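Local coordinates for protein superoxide dismutase (Anaplasma phagocytophilum, PDB 3JS4) that probably catalyses the dismutation of superoxide radicals to oxygen and hydrogen peroxide, using a bound iron ion that is alternately reduced and oxidised, at residues M123-F134 and L153-V164. Sequence-based numbering, arbitrary orientation.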
# COMPACT_ATOMS: atom_id res chain seq x y z
N MET A 123 -5.63 14.26 15.36
CA MET A 123 -4.75 14.35 14.21
C MET A 123 -5.55 14.28 12.91
O MET A 123 -5.23 14.98 11.95
CB MET A 123 -3.71 13.25 14.25
CG MET A 123 -2.60 13.44 13.26
SD MET A 123 -1.23 12.38 13.68
CE MET A 123 -0.42 13.42 14.91
N ILE A 124 -6.58 13.43 12.88
CA ILE A 124 -7.44 13.31 11.70
C ILE A 124 -8.19 14.62 11.48
O ILE A 124 -8.24 15.15 10.38
CB ILE A 124 -8.46 12.12 11.84
CG1 ILE A 124 -7.77 10.77 11.71
CG2 ILE A 124 -9.59 12.24 10.82
CD1 ILE A 124 -7.47 10.36 10.28
N GLU A 125 -8.78 15.14 12.56
CA GLU A 125 -9.53 16.39 12.54
C GLU A 125 -8.69 17.59 12.16
O GLU A 125 -9.10 18.41 11.35
CB GLU A 125 -10.23 16.62 13.89
CG GLU A 125 -11.69 16.23 13.86
CD GLU A 125 -12.25 15.80 15.21
OE1 GLU A 125 -11.87 16.39 16.25
OE2 GLU A 125 -13.09 14.89 15.23
N HIS A 126 -7.50 17.69 12.77
CA HIS A 126 -6.50 18.69 12.43
C HIS A 126 -6.11 18.67 10.95
O HIS A 126 -6.05 19.72 10.32
CB HIS A 126 -5.26 18.52 13.32
CG HIS A 126 -4.07 19.32 12.87
ND1 HIS A 126 -4.06 20.70 12.87
CD2 HIS A 126 -2.84 18.93 12.44
CE1 HIS A 126 -2.88 21.12 12.44
NE2 HIS A 126 -2.13 20.07 12.17
N SER A 127 -5.87 17.47 10.41
CA SER A 127 -5.36 17.34 9.04
C SER A 127 -6.43 17.45 7.95
O SER A 127 -6.16 18.00 6.88
CB SER A 127 -4.56 16.04 8.86
OG SER A 127 -3.63 15.83 9.92
N PHE A 128 -7.63 16.93 8.22
CA PHE A 128 -8.69 16.89 7.20
C PHE A 128 -10.00 17.59 7.57
O PHE A 128 -10.99 17.45 6.85
CB PHE A 128 -9.01 15.43 6.84
CG PHE A 128 -7.82 14.64 6.41
CD1 PHE A 128 -7.28 14.81 5.14
CD2 PHE A 128 -7.24 13.73 7.27
CE1 PHE A 128 -6.15 14.07 4.73
CE2 PHE A 128 -6.12 12.99 6.88
CZ PHE A 128 -5.57 13.18 5.61
N GLY A 129 -10.03 18.31 8.69
CA GLY A 129 -11.25 18.98 9.14
C GLY A 129 -12.16 18.08 9.96
O GLY A 129 -12.71 18.51 10.98
N SER A 130 -12.32 16.82 9.52
CA SER A 130 -13.17 15.81 10.18
C SER A 130 -12.93 14.41 9.59
O SER A 130 -12.22 14.24 8.60
CB SER A 130 -14.65 16.15 10.02
OG SER A 130 -15.05 16.02 8.66
N VAL A 131 -13.56 13.40 10.19
CA VAL A 131 -13.52 12.05 9.63
C VAL A 131 -14.05 12.08 8.19
O VAL A 131 -13.39 11.57 7.26
CB VAL A 131 -14.30 11.05 10.51
CG1 VAL A 131 -14.38 9.70 9.86
CG2 VAL A 131 -13.63 10.94 11.89
N GLU A 132 -15.22 12.69 7.99
CA GLU A 132 -15.82 12.77 6.66
C GLU A 132 -14.86 13.48 5.66
O GLU A 132 -14.74 13.05 4.51
CB GLU A 132 -17.22 13.42 6.73
CG GLU A 132 -17.96 13.51 5.39
CD GLU A 132 -19.34 14.19 5.50
OE1 GLU A 132 -19.62 14.87 6.51
OE2 GLU A 132 -20.15 14.03 4.55
N GLY A 133 -14.15 14.50 6.13
CA GLY A 133 -13.09 15.17 5.34
C GLY A 133 -11.97 14.21 4.90
O GLY A 133 -11.49 14.27 3.76
N PHE A 134 -11.56 13.32 5.80
CA PHE A 134 -10.63 12.28 5.43
C PHE A 134 -11.22 11.34 4.35
O PHE A 134 -10.58 11.11 3.31
CB PHE A 134 -10.14 11.47 6.65
CG PHE A 134 -9.49 10.17 6.27
CD1 PHE A 134 -8.24 10.15 5.66
CD2 PHE A 134 -10.15 8.97 6.49
CE1 PHE A 134 -7.65 8.94 5.28
CE2 PHE A 134 -9.57 7.76 6.11
CZ PHE A 134 -8.32 7.74 5.52
N LEU A 153 -2.24 6.96 2.77
CA LEU A 153 -2.31 7.84 3.93
C LEU A 153 -0.88 7.97 4.45
O LEU A 153 -0.21 6.96 4.71
CB LEU A 153 -3.24 7.28 5.04
CG LEU A 153 -3.35 8.10 6.33
CD1 LEU A 153 -3.82 9.55 6.02
CD2 LEU A 153 -4.28 7.43 7.37
N VAL A 154 -0.40 9.20 4.56
CA VAL A 154 0.98 9.42 5.00
C VAL A 154 1.04 10.45 6.10
O VAL A 154 0.10 11.25 6.25
CB VAL A 154 1.92 9.89 3.84
CG1 VAL A 154 1.93 8.87 2.71
CG2 VAL A 154 1.53 11.31 3.33
N TYR A 155 2.15 10.42 6.85
CA TYR A 155 2.49 11.55 7.72
C TYR A 155 3.58 12.40 7.06
O TYR A 155 4.68 11.92 6.80
CB TYR A 155 2.92 11.09 9.11
CG TYR A 155 3.30 12.25 10.01
CD1 TYR A 155 2.32 13.00 10.64
CD2 TYR A 155 4.63 12.62 10.18
CE1 TYR A 155 2.65 14.08 11.45
CE2 TYR A 155 4.98 13.71 10.99
CZ TYR A 155 3.98 14.43 11.61
OH TYR A 155 4.30 15.49 12.41
N ASP A 156 3.24 13.66 6.80
CA ASP A 156 4.10 14.60 6.11
C ASP A 156 4.87 15.37 7.17
O ASP A 156 4.29 16.19 7.91
CB ASP A 156 3.24 15.55 5.25
CG ASP A 156 4.06 16.56 4.46
OD1 ASP A 156 3.83 16.67 3.24
OD2 ASP A 156 4.93 17.25 5.03
N GLU A 157 6.16 15.09 7.26
CA GLU A 157 7.02 15.69 8.29
C GLU A 157 7.14 17.21 8.22
O GLU A 157 7.33 17.85 9.25
CB GLU A 157 8.40 15.05 8.27
CG GLU A 157 8.39 13.63 8.83
CD GLU A 157 9.63 12.83 8.45
OE1 GLU A 157 10.66 13.44 8.08
OE2 GLU A 157 9.55 11.57 8.51
N ASP A 158 7.03 17.78 7.03
CA ASP A 158 7.15 19.25 6.87
C ASP A 158 5.87 20.01 7.22
O ASP A 158 5.94 21.15 7.66
CB ASP A 158 7.64 19.62 5.47
CG ASP A 158 9.07 19.19 5.21
OD1 ASP A 158 9.84 19.02 6.19
OD2 ASP A 158 9.44 19.01 4.02
N ALA A 159 4.72 19.36 7.02
CA ALA A 159 3.41 19.95 7.32
C ALA A 159 2.97 19.67 8.74
O ALA A 159 2.09 20.35 9.27
CB ALA A 159 2.35 19.45 6.34
N LYS A 160 3.61 18.67 9.36
CA LYS A 160 3.21 18.12 10.66
C LYS A 160 1.74 17.69 10.67
O LYS A 160 0.99 18.01 11.60
CB LYS A 160 3.52 19.09 11.81
CG LYS A 160 4.85 18.84 12.47
CD LYS A 160 5.97 19.61 11.82
CE LYS A 160 7.31 18.96 12.09
NZ LYS A 160 7.21 17.92 13.16
N ALA A 161 1.34 16.96 9.64
CA ALA A 161 -0.05 16.57 9.49
C ALA A 161 -0.11 15.33 8.62
O ALA A 161 0.86 15.03 7.92
CB ALA A 161 -0.86 17.71 8.86
N LEU A 162 -1.23 14.61 8.72
CA LEU A 162 -1.54 13.52 7.82
C LEU A 162 -1.92 14.12 6.47
O LEU A 162 -2.44 15.24 6.41
CB LEU A 162 -2.70 12.69 8.38
CG LEU A 162 -2.56 12.10 9.79
CD1 LEU A 162 -3.89 11.47 10.22
CD2 LEU A 162 -1.45 11.03 9.86
N LYS A 163 -1.60 13.40 5.41
CA LYS A 163 -1.97 13.78 4.05
C LYS A 163 -2.42 12.52 3.31
O LYS A 163 -2.01 11.41 3.66
CB LYS A 163 -0.78 14.37 3.30
CG LYS A 163 -0.22 15.70 3.84
CD LYS A 163 -1.14 16.86 3.60
CE LYS A 163 -0.64 18.11 4.33
NZ LYS A 163 -1.57 19.25 4.09
N VAL A 164 -3.24 12.69 2.28
CA VAL A 164 -3.48 11.63 1.30
C VAL A 164 -2.76 11.98 -0.01
O VAL A 164 -2.92 13.11 -0.52
CB VAL A 164 -4.97 11.42 1.06
CG1 VAL A 164 -5.19 10.33 -0.01
CG2 VAL A 164 -5.69 11.03 2.39
O HOH W 1 -3.69 17.86 6.00
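At the edge of the Phe128 ring, near its plane, lies Lys163 C, 4.0 Å from Phe128 CZ. Ser127 CB lies 3.8 Å above one face, near the rim, and Phe134 CD1 is similarly offset over the opposite face. Leu162 CB approaches CE2 obliquely, as Val164 CG2 does CE1. With CG anti to the backbone N (chi1 164°), Phe134 carries its ring to the sheet, where CE1 lies 3.9 Å from Leu153 CD1. The His126 ring presents its NE2 edge to Lys160 O, 3.8 Å away and thus merely in contact. Helix 123-128 and strand 161-164, their axes 7.1 Å apart at 62°, thus join the helical layer to a hairpin of the three-stranded antiparallel sheet in the C-terminal α/β domain of iron/manganese superoxide dismutases; a G1 beta bulge at the turn sets Lys160 and Ala161 opposite Asp156. The Ser127 hydroxyl links the two backbones: OG accepts from Leu162 N (2.9 Å, 146°) and donates to Met123 O (2.7 Å). A water donates to both Ser127 O and Leu162 O and accepts from Lys163 NZ. Beyond the hydroxyl, Leu162 CG meets Met123 CG at 3.7 Å, the side chains crossing nearly perpendicularly, while Leu162 CD1 touches Ile124 CD1.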